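Local coordinates for protein cGAS/DncV-like nucleotidyltransferase in E. coli homolog (Rhodothermus marinus SG0.5JP17-172, PDB 6E0K) that synthesises the cyclic dinucleotide 3',3'-cUAMP from UTP and ATP as the second messenger of a CBASS antiphage defence system, at residues 73-78 / 83-88; 119-124 / 128-133; 168-173 / 254-259; 225-230 / 236-241; 245-250 / 270-275. All coordinates share one frame; numbering follows the deposited sequence.

Interaction 1: residues 73-78 / 83-88; sequences NNLTAE and FGFVKS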
# COMPACT_ATOMS: atom_id res chain seq x y z
N ASN A 73 -3.37 21.31 -1.26
CA ASN A 73 -4.71 21.24 -0.69
C ASN A 73 -5.74 21.46 -1.78
O ASN A 73 -5.41 21.76 -2.93
CB ASN A 73 -4.87 22.28 0.41
CG ASN A 73 -4.59 23.67 -0.09
OD1 ASN A 73 -5.41 24.24 -0.78
ND2 ASN A 73 -3.40 24.19 0.22
N ASN A 74 -7.01 21.33 -1.40
CA ASN A 74 -8.15 21.56 -2.28
C ASN A 74 -8.90 22.84 -1.95
O ASN A 74 -10.06 22.98 -2.33
CB ASN A 74 -9.11 20.37 -2.22
CG ASN A 74 -9.72 20.19 -0.85
OD1 ASN A 74 -9.17 20.63 0.16
ND2 ASN A 74 -10.88 19.55 -0.80
N LEU A 75 -8.27 23.77 -1.24
CA LEU A 75 -8.94 24.99 -0.82
C LEU A 75 -9.11 25.97 -1.97
O LEU A 75 -8.27 26.08 -2.86
CB LEU A 75 -8.13 25.68 0.28
CG LEU A 75 -7.95 24.87 1.56
CD1 LEU A 75 -6.86 25.53 2.40
CD2 LEU A 75 -9.31 24.86 2.28
N THR A 76 -10.22 26.72 -1.91
CA THR A 76 -10.40 27.86 -2.79
C THR A 76 -9.61 29.04 -2.25
O THR A 76 -9.15 29.05 -1.11
CB THR A 76 -11.87 28.26 -2.89
OG1 THR A 76 -12.31 28.73 -1.60
CG2 THR A 76 -12.72 27.07 -3.33
N ALA A 77 -9.45 30.05 -3.10
CA ALA A 77 -8.75 31.25 -2.67
C ALA A 77 -9.42 31.88 -1.44
O ALA A 77 -8.73 32.38 -0.54
CB ALA A 77 -8.70 32.26 -3.81
N GLU A 78 -10.75 31.89 -1.41
CA GLU A 78 -11.46 32.46 -0.28
C GLU A 78 -11.22 31.66 1.00
O GLU A 78 -11.03 32.24 2.08
CB GLU A 78 -12.96 32.56 -0.59
CG GLU A 78 -13.85 32.92 0.61
CD GLU A 78 -13.60 34.32 1.20
OE1 GLU A 78 -12.79 35.11 0.66
OE2 GLU A 78 -14.24 34.63 2.23
N PHE A 83 -8.37 31.32 6.38
CA PHE A 83 -7.43 30.62 7.25
C PHE A 83 -6.11 31.36 7.42
O PHE A 83 -5.26 30.90 8.19
CB PHE A 83 -7.15 29.22 6.70
CG PHE A 83 -8.27 28.24 6.87
CD1 PHE A 83 -9.06 28.24 8.01
CD2 PHE A 83 -8.49 27.27 5.90
CE1 PHE A 83 -10.08 27.31 8.16
CE2 PHE A 83 -9.51 26.33 6.04
CZ PHE A 83 -10.30 26.34 7.17
N GLY A 84 -5.90 32.47 6.72
CA GLY A 84 -4.64 33.18 6.85
C GLY A 84 -3.47 32.51 6.15
O GLY A 84 -2.32 32.76 6.52
N PHE A 85 -3.73 31.71 5.12
CA PHE A 85 -2.68 30.99 4.42
C PHE A 85 -2.04 31.85 3.33
O PHE A 85 -2.70 32.70 2.70
CB PHE A 85 -3.23 29.71 3.78
CG PHE A 85 -3.68 28.67 4.78
CD1 PHE A 85 -3.28 28.72 6.10
CD2 PHE A 85 -4.52 27.62 4.37
CE1 PHE A 85 -3.70 27.74 7.01
CE2 PHE A 85 -4.94 26.64 5.28
CZ PHE A 85 -4.53 26.71 6.60
N VAL A 86 -0.75 31.62 3.11
CA VAL A 86 -0.00 32.27 2.04
C VAL A 86 0.64 31.19 1.18
O VAL A 86 0.74 30.02 1.57
CB VAL A 86 1.07 33.24 2.56
CG1 VAL A 86 0.47 34.26 3.51
CG2 VAL A 86 2.22 32.46 3.24
N LYS A 87 1.12 31.60 0.01
CA LYS A 87 1.77 30.69 -0.92
C LYS A 87 3.17 30.32 -0.43
O LYS A 87 3.95 31.19 -0.05
CB LYS A 87 1.86 31.35 -2.29
CG LYS A 87 2.52 30.51 -3.36
CD LYS A 87 2.83 31.38 -4.56
CE LYS A 87 4.00 30.83 -5.35
NZ LYS A 87 4.30 31.68 -6.52
N SER A 88 3.49 29.03 -0.49
CA SER A 88 4.87 28.59 -0.31
C SER A 88 5.67 28.93 -1.55
O SER A 88 5.27 28.59 -2.66
CB SER A 88 4.93 27.08 -0.08
OG SER A 88 6.28 26.61 -0.15

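Interaction 2: residues 119-124 / 128-133; sequences LKVETT and ADVVVC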
# COMPACT_ATOMS: atom_id res chain seq x y z
N LEU A 119 12.07 8.01 -6.74
CA LEU A 119 13.52 7.95 -6.78
C LEU A 119 13.92 6.57 -6.32
O LEU A 119 13.47 6.12 -5.26
CB LEU A 119 14.14 9.02 -5.87
CG LEU A 119 14.34 10.46 -6.33
CD1 LEU A 119 14.68 11.35 -5.15
CD2 LEU A 119 15.44 10.51 -7.37
N LYS A 120 14.73 5.87 -7.11
CA LYS A 120 15.20 4.55 -6.72
C LYS A 120 16.60 4.66 -6.13
O LYS A 120 17.48 5.31 -6.71
CB LYS A 120 15.19 3.59 -7.91
CG LYS A 120 13.76 3.23 -8.37
CD LYS A 120 13.76 2.05 -9.34
CE LYS A 120 12.49 1.21 -9.21
NZ LYS A 120 11.25 2.05 -9.27
N VAL A 121 16.80 4.04 -4.98
CA VAL A 121 18.05 4.14 -4.25
C VAL A 121 18.54 2.74 -3.92
O VAL A 121 17.81 1.95 -3.33
CB VAL A 121 17.88 4.95 -2.95
CG1 VAL A 121 19.19 5.04 -2.21
CG2 VAL A 121 17.30 6.34 -3.26
N GLU A 122 19.78 2.44 -4.31
CA GLU A 122 20.45 1.21 -3.90
C GLU A 122 21.18 1.48 -2.59
O GLU A 122 22.22 2.14 -2.58
CB GLU A 122 21.43 0.74 -4.97
CG GLU A 122 20.79 0.56 -6.34
CD GLU A 122 19.64 -0.42 -6.33
OE1 GLU A 122 19.80 -1.50 -5.71
OE2 GLU A 122 18.58 -0.10 -6.93
N THR A 123 20.63 0.99 -1.48
CA THR A 123 21.31 1.10 -0.19
C THR A 123 22.19 -0.12 0.05
O THR A 123 22.23 -1.06 -0.74
CB THR A 123 20.32 1.27 0.98
OG1 THR A 123 19.75 -0.00 1.33
CG2 THR A 123 19.19 2.28 0.65
N THR A 124 22.92 -0.11 1.17
CA THR A 124 23.68 -1.29 1.58
C THR A 124 22.82 -2.38 2.20
O THR A 124 23.35 -3.42 2.59
CB THR A 124 24.76 -0.90 2.59
OG1 THR A 124 24.12 -0.31 3.72
CG2 THR A 124 25.73 0.09 1.97
N ALA A 128 15.53 0.76 -2.27
CA ALA A 128 14.43 1.58 -1.79
C ALA A 128 13.76 2.26 -2.97
O ALA A 128 14.42 2.75 -3.89
CB ALA A 128 14.93 2.63 -0.78
N ASP A 129 12.44 2.25 -2.96
CA ASP A 129 11.63 2.99 -3.92
C ASP A 129 11.06 4.17 -3.15
O ASP A 129 10.19 3.99 -2.29
CB ASP A 129 10.53 2.10 -4.49
CG ASP A 129 9.89 2.70 -5.72
OD1 ASP A 129 10.63 3.13 -6.63
OD2 ASP A 129 8.64 2.73 -5.77
N VAL A 130 11.58 5.37 -3.42
CA VAL A 130 11.35 6.54 -2.58
C VAL A 130 10.32 7.44 -3.25
O VAL A 130 10.57 7.97 -4.34
CB VAL A 130 12.65 7.30 -2.31
CG1 VAL A 130 12.39 8.51 -1.43
CG2 VAL A 130 13.69 6.39 -1.64
N VAL A 131 9.18 7.63 -2.59
CA VAL A 131 8.17 8.57 -3.06
C VAL A 131 8.44 9.92 -2.39
O VAL A 131 8.38 10.04 -1.16
CB VAL A 131 6.75 8.08 -2.74
CG1 VAL A 131 5.74 9.17 -3.10
CG2 VAL A 131 6.44 6.82 -3.52
N VAL A 132 8.77 10.92 -3.20
CA VAL A 132 9.02 12.27 -2.72
C VAL A 132 7.71 13.04 -2.83
O VAL A 132 7.13 13.15 -3.92
CB VAL A 132 10.12 12.95 -3.54
CG1 VAL A 132 10.29 14.39 -3.09
CG2 VAL A 132 11.42 12.18 -3.41
N CYS A 133 7.21 13.55 -1.70
CA CYS A 133 5.86 14.11 -1.71
C CYS A 133 5.76 15.26 -0.71
O CYS A 133 6.63 15.45 0.13
CB CYS A 133 4.82 13.04 -1.39
SG CYS A 133 5.06 12.20 0.20
O HOH W 1 15.60 0.88 -5.98

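Interaction 3: residues 168-173 / 254-259; sequences PKLHYE and NGQDDL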
# COMPACT_ATOMS: atom_id res chain seq x y z
N PRO A 168 -1.20 7.09 2.71
CA PRO A 168 -0.57 5.90 3.31
C PRO A 168 -0.69 5.84 4.82
O PRO A 168 -0.78 4.73 5.39
CB PRO A 168 0.89 6.01 2.87
CG PRO A 168 1.11 7.49 2.67
CD PRO A 168 -0.19 8.00 2.11
N LYS A 169 -0.69 6.98 5.51
CA LYS A 169 -0.81 6.94 6.96
C LYS A 169 -2.18 6.40 7.38
O LYS A 169 -2.28 5.66 8.36
CB LYS A 169 -0.58 8.32 7.56
CG LYS A 169 0.80 8.87 7.29
CD LYS A 169 0.94 10.22 7.96
CE LYS A 169 2.35 10.78 7.76
NZ LYS A 169 2.47 12.14 8.36
N LEU A 170 -3.24 6.79 6.66
CA LEU A 170 -4.57 6.28 6.98
C LEU A 170 -4.70 4.82 6.60
O LEU A 170 -5.35 4.04 7.32
CB LEU A 170 -5.64 7.10 6.28
CG LEU A 170 -5.76 8.52 6.81
CD1 LEU A 170 -6.81 9.26 6.01
CD2 LEU A 170 -6.11 8.49 8.28
N HIS A 171 -4.11 4.42 5.47
CA HIS A 171 -4.05 3.00 5.12
C HIS A 171 -3.44 2.20 6.27
O HIS A 171 -4.01 1.19 6.70
CB HIS A 171 -3.24 2.81 3.83
CG HIS A 171 -3.12 1.39 3.39
ND1 HIS A 171 -3.95 0.84 2.43
CD2 HIS A 171 -2.27 0.40 3.77
CE1 HIS A 171 -3.62 -0.43 2.25
NE2 HIS A 171 -2.60 -0.72 3.04
N TYR A 172 -2.31 2.66 6.81
CA TYR A 172 -1.67 1.95 7.91
C TYR A 172 -2.53 1.94 9.16
O TYR A 172 -2.74 0.90 9.79
CB TYR A 172 -0.30 2.57 8.21
CG TYR A 172 0.28 2.00 9.46
CD1 TYR A 172 0.73 0.69 9.49
CD2 TYR A 172 0.36 2.76 10.62
CE1 TYR A 172 1.26 0.15 10.64
CE2 TYR A 172 0.89 2.22 11.78
CZ TYR A 172 1.32 0.91 11.78
OH TYR A 172 1.86 0.35 12.92
N GLU A 173 -3.04 3.12 9.54
CA GLU A 173 -3.82 3.26 10.76
C GLU A 173 -5.05 2.34 10.74
O GLU A 173 -5.36 1.67 11.73
CB GLU A 173 -4.23 4.73 10.87
CG GLU A 173 -5.08 5.13 12.02
CD GLU A 173 -5.39 6.61 11.94
OE1 GLU A 173 -6.58 6.99 11.93
OE2 GLU A 173 -4.42 7.39 11.82
N ASN A 254 -7.55 2.97 3.06
CA ASN A 254 -7.34 4.33 3.55
C ASN A 254 -8.63 5.08 3.86
O ASN A 254 -8.57 6.17 4.42
CB ASN A 254 -6.48 5.16 2.58
CG ASN A 254 -7.12 5.35 1.19
OD1 ASN A 254 -8.33 5.39 1.05
ND2 ASN A 254 -6.27 5.48 0.18
N GLY A 255 -9.79 4.52 3.51
CA GLY A 255 -11.07 5.15 3.77
C GLY A 255 -11.41 6.31 2.85
O GLY A 255 -12.47 6.94 3.05
N GLN A 256 -10.57 6.61 1.86
CA GLN A 256 -10.77 7.78 1.00
C GLN A 256 -11.17 7.43 -0.42
O GLN A 256 -11.99 8.14 -1.01
CB GLN A 256 -9.50 8.62 0.95
CG GLN A 256 -8.90 8.99 2.28
CD GLN A 256 -9.93 9.50 3.26
OE1 GLN A 256 -10.68 10.44 2.98
NE2 GLN A 256 -9.99 8.87 4.43
N ASP A 257 -10.58 6.39 -0.99
CA ASP A 257 -10.71 6.04 -2.40
C ASP A 257 -11.69 4.90 -2.58
O ASP A 257 -11.87 4.06 -1.70
CB ASP A 257 -9.37 5.61 -3.00
CG ASP A 257 -8.26 6.64 -2.82
OD1 ASP A 257 -8.54 7.85 -2.92
OD2 ASP A 257 -7.11 6.20 -2.62
N ASP A 258 -12.31 4.86 -3.76
CA ASP A 258 -13.04 3.67 -4.19
C ASP A 258 -12.08 2.61 -4.68
O ASP A 258 -11.11 2.90 -5.39
CB ASP A 258 -14.03 4.00 -5.30
CG ASP A 258 -15.22 4.78 -4.82
OD1 ASP A 258 -15.45 4.83 -3.59
OD2 ASP A 258 -15.95 5.32 -5.67
N LEU A 259 -12.36 1.36 -4.32
CA LEU A 259 -11.51 0.27 -4.77
C LEU A 259 -11.72 -0.04 -6.25
O LEU A 259 -10.77 -0.39 -6.95
CB LEU A 259 -11.76 -0.98 -3.92
CG LEU A 259 -10.99 -2.25 -4.33
CD1 LEU A 259 -9.49 -1.96 -4.40
CD2 LEU A 259 -11.28 -3.34 -3.33
O HOH W 2 -5.89 2.17 1.00

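Interaction 4: residues 225-230 / 236-241; sequences SKFGGT and CSVINW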
# COMPACT_ATOMS: atom_id res chain seq x y z
N SER A 225 -15.83 -10.49 11.75
CA SER A 225 -16.26 -11.81 12.19
C SER A 225 -15.72 -12.94 11.32
O SER A 225 -15.71 -14.09 11.77
CB SER A 225 -17.78 -11.87 12.22
OG SER A 225 -18.32 -11.42 10.99
N LYS A 226 -15.30 -12.65 10.09
CA LYS A 226 -14.80 -13.70 9.21
C LYS A 226 -13.36 -14.09 9.51
O LYS A 226 -12.89 -15.12 9.01
CB LYS A 226 -14.92 -13.24 7.75
CG LYS A 226 -16.33 -12.75 7.38
CD LYS A 226 -17.39 -13.79 7.68
CE LYS A 226 -18.77 -13.28 7.33
NZ LYS A 226 -19.79 -14.31 7.65
N PHE A 227 -12.65 -13.31 10.32
CA PHE A 227 -11.23 -13.55 10.58
C PHE A 227 -11.08 -14.18 11.96
O PHE A 227 -11.37 -13.53 12.97
CB PHE A 227 -10.44 -12.23 10.52
CG PHE A 227 -10.53 -11.53 9.19
CD1 PHE A 227 -11.57 -10.65 8.92
CD2 PHE A 227 -9.54 -11.71 8.24
CE1 PHE A 227 -11.63 -10.00 7.69
CE2 PHE A 227 -9.60 -11.07 7.02
CZ PHE A 227 -10.65 -10.20 6.74
N GLY A 228 -10.61 -15.41 12.01
CA GLY A 228 -10.35 -16.00 13.32
C GLY A 228 -10.61 -17.49 13.33
O GLY A 228 -11.01 -18.09 12.34
N GLY A 229 -10.37 -18.08 14.51
CA GLY A 229 -10.61 -19.50 14.70
C GLY A 229 -9.49 -20.38 14.19
O GLY A 229 -8.62 -20.83 14.95
N THR A 230 -9.51 -20.65 12.89
CA THR A 230 -8.45 -21.37 12.22
C THR A 230 -8.25 -20.72 10.86
O THR A 230 -9.10 -19.97 10.38
CB THR A 230 -8.77 -22.86 12.02
OG1 THR A 230 -9.89 -23.00 11.14
CG2 THR A 230 -9.07 -23.54 13.34
N CYS A 236 -12.32 -19.96 4.18
CA CYS A 236 -13.64 -20.21 3.60
C CYS A 236 -14.63 -19.11 3.97
O CYS A 236 -15.44 -18.69 3.12
CB CYS A 236 -14.16 -21.57 4.05
SG CYS A 236 -13.23 -22.90 3.29
N SER A 237 -14.59 -18.63 5.21
CA SER A 237 -15.54 -17.60 5.62
C SER A 237 -15.30 -16.31 4.84
O SER A 237 -16.26 -15.63 4.44
CB SER A 237 -15.46 -17.33 7.12
OG SER A 237 -15.90 -18.47 7.85
N VAL A 238 -14.03 -15.96 4.62
CA VAL A 238 -13.72 -14.74 3.87
C VAL A 238 -14.17 -14.88 2.42
O VAL A 238 -14.85 -14.01 1.87
CB VAL A 238 -12.21 -14.43 3.97
CG1 VAL A 238 -11.81 -13.40 2.93
CG2 VAL A 238 -11.85 -13.95 5.39
N ILE A 239 -13.78 -15.99 1.77
CA ILE A 239 -14.06 -16.13 0.34
C ILE A 239 -15.56 -16.27 0.11
O ILE A 239 -16.10 -15.70 -0.85
CB ILE A 239 -13.29 -17.33 -0.26
CG1 ILE A 239 -11.77 -17.05 -0.25
CG2 ILE A 239 -13.81 -17.65 -1.68
CD1 ILE A 239 -11.34 -15.85 -1.12
N ASN A 240 -16.25 -17.00 0.97
CA ASN A 240 -17.69 -17.16 0.79
C ASN A 240 -18.44 -15.84 1.00
O ASN A 240 -19.43 -15.59 0.31
CB ASN A 240 -18.22 -18.24 1.71
CG ASN A 240 -17.95 -19.63 1.16
OD1 ASN A 240 -18.00 -19.83 -0.06
ND2 ASN A 240 -17.66 -20.57 2.03
N TRP A 241 -17.99 -15.01 1.94
CA TRP A 241 -18.64 -13.71 2.09
C TRP A 241 -18.40 -12.82 0.87
O TRP A 241 -19.33 -12.17 0.38
CB TRP A 241 -18.15 -13.01 3.37
CG TRP A 241 -18.86 -11.71 3.60
CD1 TRP A 241 -20.04 -11.54 4.29
CD2 TRP A 241 -18.48 -10.41 3.15
NE1 TRP A 241 -20.40 -10.21 4.28
CE2 TRP A 241 -19.46 -9.50 3.58
CE3 TRP A 241 -17.39 -9.92 2.41
CZ2 TRP A 241 -19.39 -8.13 3.32
CZ3 TRP A 241 -17.32 -8.56 2.13
CH2 TRP A 241 -18.32 -7.68 2.59
O HOH W 3 -18.93 -16.19 5.26

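Interaction 5: residues 245-250 / 270-275; sequences ADLSKF and EKARRF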
# COMPACT_ATOMS: atom_id res chain seq x y z
N ALA A 245 -21.05 -10.82 -1.74
CA ALA A 245 -21.09 -9.41 -1.40
C ALA A 245 -21.33 -8.54 -2.63
O ALA A 245 -21.09 -8.95 -3.77
CB ALA A 245 -19.78 -8.98 -0.72
N ASP A 246 -21.83 -7.34 -2.38
CA ASP A 246 -21.91 -6.29 -3.40
C ASP A 246 -20.59 -5.54 -3.35
O ASP A 246 -20.36 -4.74 -2.44
CB ASP A 246 -23.10 -5.38 -3.15
CG ASP A 246 -23.19 -4.23 -4.16
OD1 ASP A 246 -22.33 -4.12 -5.05
OD2 ASP A 246 -24.16 -3.44 -4.07
N LEU A 247 -19.72 -5.81 -4.32
CA LEU A 247 -18.39 -5.22 -4.33
C LEU A 247 -18.40 -3.74 -4.69
O LEU A 247 -17.40 -3.05 -4.42
CB LEU A 247 -17.50 -5.96 -5.33
CG LEU A 247 -17.40 -7.48 -5.20
CD1 LEU A 247 -16.50 -8.01 -6.31
CD2 LEU A 247 -16.85 -7.86 -3.83
N SER A 248 -19.49 -3.24 -5.29
CA SER A 248 -19.43 -1.99 -6.04
C SER A 248 -19.07 -0.80 -5.15
O SER A 248 -18.42 0.14 -5.62
CB SER A 248 -20.75 -1.74 -6.76
OG SER A 248 -21.80 -1.45 -5.84
N LYS A 249 -19.46 -0.82 -3.88
CA LYS A 249 -19.19 0.30 -2.98
C LYS A 249 -18.01 0.04 -2.05
O LYS A 249 -17.85 0.77 -1.06
CB LYS A 249 -20.43 0.64 -2.14
CG LYS A 249 -21.70 0.96 -2.92
CD LYS A 249 -22.77 1.49 -1.98
CE LYS A 249 -24.09 1.76 -2.70
NZ LYS A 249 -24.96 2.70 -1.93
N PHE A 250 -17.17 -0.95 -2.34
CA PHE A 250 -16.00 -1.18 -1.50
C PHE A 250 -15.09 0.04 -1.53
O PHE A 250 -14.89 0.67 -2.57
CB PHE A 250 -15.20 -2.40 -1.96
CG PHE A 250 -15.74 -3.72 -1.45
CD1 PHE A 250 -17.04 -3.83 -0.98
CD2 PHE A 250 -14.93 -4.85 -1.45
CE1 PHE A 250 -17.53 -5.06 -0.53
CE2 PHE A 250 -15.40 -6.07 -1.01
CZ PHE A 250 -16.70 -6.17 -0.54
N GLU A 270 -14.53 -7.41 -11.96
CA GLU A 270 -14.31 -8.66 -12.68
C GLU A 270 -12.98 -9.30 -12.28
O GLU A 270 -12.89 -10.53 -12.16
CB GLU A 270 -14.37 -8.42 -14.18
CG GLU A 270 -14.45 -9.71 -14.97
CD GLU A 270 -15.76 -10.47 -14.77
OE1 GLU A 270 -16.73 -9.89 -14.20
OE2 GLU A 270 -15.82 -11.65 -15.16
N LYS A 271 -11.95 -8.49 -12.06
CA LYS A 271 -10.67 -9.04 -11.59
C LYS A 271 -10.80 -9.60 -10.18
O LYS A 271 -10.20 -10.64 -9.86
CB LYS A 271 -9.57 -7.97 -11.62
CG LYS A 271 -9.11 -7.58 -13.03
CD LYS A 271 -8.36 -8.72 -13.70
CE LYS A 271 -7.90 -8.35 -15.11
NZ LYS A 271 -6.70 -7.48 -15.08
N ALA A 272 -11.57 -8.93 -9.31
CA ALA A 272 -11.81 -9.46 -7.98
C ALA A 272 -12.56 -10.79 -8.04
O ALA A 272 -12.22 -11.73 -7.31
CB ALA A 272 -12.58 -8.45 -7.13
N ARG A 273 -13.59 -10.87 -8.89
CA ARG A 273 -14.31 -12.14 -9.04
C ARG A 273 -13.40 -13.24 -9.57
O ARG A 273 -13.55 -14.41 -9.20
CB ARG A 273 -15.50 -11.95 -9.97
CG ARG A 273 -16.48 -10.92 -9.49
CD ARG A 273 -17.29 -11.46 -8.35
NE ARG A 273 -18.40 -10.58 -8.02
CZ ARG A 273 -18.98 -10.54 -6.83
NH1 ARG A 273 -18.53 -11.34 -5.86
NH2 ARG A 273 -19.98 -9.71 -6.60
N ARG A 274 -12.47 -12.89 -10.45
CA ARG A 274 -11.53 -13.89 -10.94
C ARG A 274 -10.67 -14.43 -9.80
O ARG A 274 -10.45 -15.64 -9.68
CB ARG A 274 -10.64 -13.29 -12.04
CG ARG A 274 -9.61 -14.30 -12.59
CD ARG A 274 -8.77 -13.71 -13.71
NE ARG A 274 -7.86 -12.69 -13.23
CZ ARG A 274 -6.86 -12.17 -13.93
NH1 ARG A 274 -6.63 -12.58 -15.18
NH2 ARG A 274 -6.09 -11.23 -13.38
N PHE A 275 -10.16 -13.53 -8.94
CA PHE A 275 -9.40 -13.99 -7.79
C PHE A 275 -10.21 -14.95 -6.94
O PHE A 275 -9.70 -15.98 -6.49
CB PHE A 275 -8.94 -12.77 -6.97
CG PHE A 275 -8.52 -13.11 -5.56
CD1 PHE A 275 -7.30 -13.73 -5.31
CD2 PHE A 275 -9.34 -12.80 -4.48
CE1 PHE A 275 -6.91 -14.04 -4.02
CE2 PHE A 275 -8.94 -13.11 -3.18
CZ PHE A 275 -7.73 -13.74 -2.95

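Interaction 1: residues 73-78 / 83-88
Leu75 forks between two phenylalanines, one methyl for each ring. Its CD1 lies 3.6 Å from Phe85 CE2, and its CD2 lies 4.0 Å from Phe83 CE2. Both methyls arrive at ring edges, near the ring planes, and the leucine side chain crosses each phenylalanine at about a right angle. With CG anti to the carbonyl carbon (chi1 -62°), the branched end of Leu75 reaches residues 83-88. The two aromatic side chains also meet each other, for Phe83 CB sits over the centre of the Phe85 ring, 3.5 Å above its plane. Upstream, an Asx turn bends the backbone that presents the leucine: Asn73 OD1 accepts from Leu75 N at 2.9 Å, in the carbonyl plane and on a lone pair. The contact brackets the short helix 77-82, which Thr76 caps at its N-terminal end and a Schellman motif with Gly84 at positive phi closes at the other. Tyr139, just beyond strand 127-138, touches Leu75 and both phenylalanines, while Phe71 of strand 71-73 meets Phe85 edge-to-face, so the residues flanking helix 77-82 gather beside strand 71-73 and the end of strand 127-138.

Interaction 2: residues 119-124 / 128-133
Ala128 pairs with Val121 through two backbone hydrogen bonds, its N giving to Val121 O at 2.8 Å and its O accepting from Val121 N at 2.9 Å. A water bridges the same Ala128 O to Glu122 OE2. Next, Asp129 faces Lys120 in a non-hydrogen-bonded pair, and the lysine, bent at chi3 and chi4, brings NZ to 2.9 Å from Asp129 OD1, above the carboxylate plane. Thr118 OG1 is hydrogen-bonded to that oxygen too. Val130 returns to the face of Ala128 and forms the second hydrogen-bonded pair, with Leu119; its CG2 lies 4.0 Å from Val121 CG2. Further on, Val132 CG2 meets Leu119 CD1 at 3.8 Å, on the apolar side packed by helices 18-32 and 92-107. The antiparallel hairpin thus has one apolar face and one that carries Lys120 and the metal ligand Asp129. Leu119 and Lys120 belong to the UTP site; the salt bridge therefore ties a UTP-site lysine directly to a magnesium ligand, in a cluster completed by Asp60 and Asp62.

Interaction 3: residues 168-173 / 254-259
Leu170 reaches across to the turn at residues 254-256. Its CB rests 3.6 Å from Asn254 O; from there CG stands anti to the carbonyl carbon and carries CD1 to 3.6 Å from Gln256 NE2, where leucine and glutamine cross at about a right angle. CD1 also stays within van der Waals range of Asn254 O, the oxygen to which Gln256 NE2 donates a hydrogen bond of 3.1 Å, so the methyl lies against a polar pair already joined to each other. The other end of the glutamine amide, OE1, is bound by Lys138 NZ. The turn is an Asx turn extended into an Asx motif: Asn254 OD1 accepts from Gln256 N at 2.7 Å and from Asp257 N, the latter in the carbonyl plane on a lone pair. Asn254 ND2 donates to Asp257 OD2 with an N-H...O angle of 170°, meeting it from above the carboxylate plane. This compact loop, between helices 231-244 and 269-285, abuts the first turn of helix 168-181, which begins two residues after the UTP-binding Asn166. One residue along that turn, His171 N is 3.8 Å from Asn254 CA. A water in the plane of the imidazole joins ND1 to Asn254 N, at 2.8 Å from ND1, while NE2 on the same ring is hydrogen-bonded to Glu216 OE1 of helix 212-220.

Interaction 4: residues 225-230 / 236-241
Lys226 lies along helix 231-244, touching Ser237, Val238 and Trp241. CG is anti to the carbonyl carbon and the chain then bends at chi2 (-56°) before running out extended. The bend keeps the aliphatic part on the helix: CB is 3.9 Å from Val238 CG2, CD is 4.1 Å from Ser237 CB, and CE ends 3.7 Å from Trp241 CD1. Lysine and tryptophan cross at about a right angle, CE approaching the indole obliquely. The tryptophan is put there by its own first torsion, CG anti to the backbone N (chi1 -176°). At the lysine tip, NZ donates to a water that in turn donates to Ser237 O, a link between the ammonium and the helix backbone. The contact folds the loop after helix 212-220 back over the side of the helix that follows it, whose N-terminus is capped by Thr230. Two glycines, Gly228 and Gly229, both with positive phi, carry the chain round to that cap. Phe227 starts out away from the helix, yet its ring swings back: Val238 CG2 sits over one face, offset toward the rim, 4.2 Å from the centroid and 19° off the normal, a CH-pi contact. Tyr186 meets the Phe227 ring edge-to-face, and Phe193 of helix 186-202 touches Val238. Ser237 points OG back along its own helix, where it is hydrogen-bonded to Asp233 O.

Interaction 5: residues 245-250 / 270-275
Arg273 and Leu247 meet from opposite directions where the loop after helix 231-244 packs against helix 269-285 in the helical part of the enzyme. Leu247 CD1 sits over the centre of the guanidinium, 3.6 Å from Arg273 CZ, and Leu247 CG lies above NH2 of the same group. At the edge of this flat group, near its plane, Arg273 NH2 donates to Ala245 O at 3.1 Å, with an N-H...O angle of 161° and the donor nearly in line with the carbonyl. One bond at the edge and a methyl over the face together limit how the guanidinium can turn. The arginine chain reaches the loop by bending at chi2 (-75°). The same Leu247 CD1 also touches Ala272 CB at 4.0 Å, so a single leucine methyl serves two successive helix residues. A weak hydrogen bond from Arg273 NH1 to Leu242 O adds a tie to the end of helix 231-244, and Phe260, farther along the same connection between the two helices, also touches Leu247. The loop itself is shaped by an Asx turn just past Ala245: Asp246 OD1 accepts from both Ser248 N and Ser248 OG, the two donors reaching it from the same face of the carboxylate, with OG 2.8 Å away.

From the N terminus, interaction 1 closes the short excursion round helix 77-82 and interaction 2 the hairpin of strands 119-122 and 127-138; both lie in the nucleotidyltransferase domain, with centres about 31 Å apart. Interaction 3 spans 80 intervening residues, bringing helix 168-181 to the loop at 254-259. Within that span falls interaction 4, a local closure onto helix 231-244. Interaction 5 opens inside the span too but ends beyond it, on helix 269-285, so it crosses interaction 3; the two touch through Leu259 N and Phe250 O, a probable hydrogen bond. Between interactions 4 and 5, Trp241 packs on Phe250 of the connecting loop, and Ile239 on Phe275 joins helix 231-244 to helix 269-285.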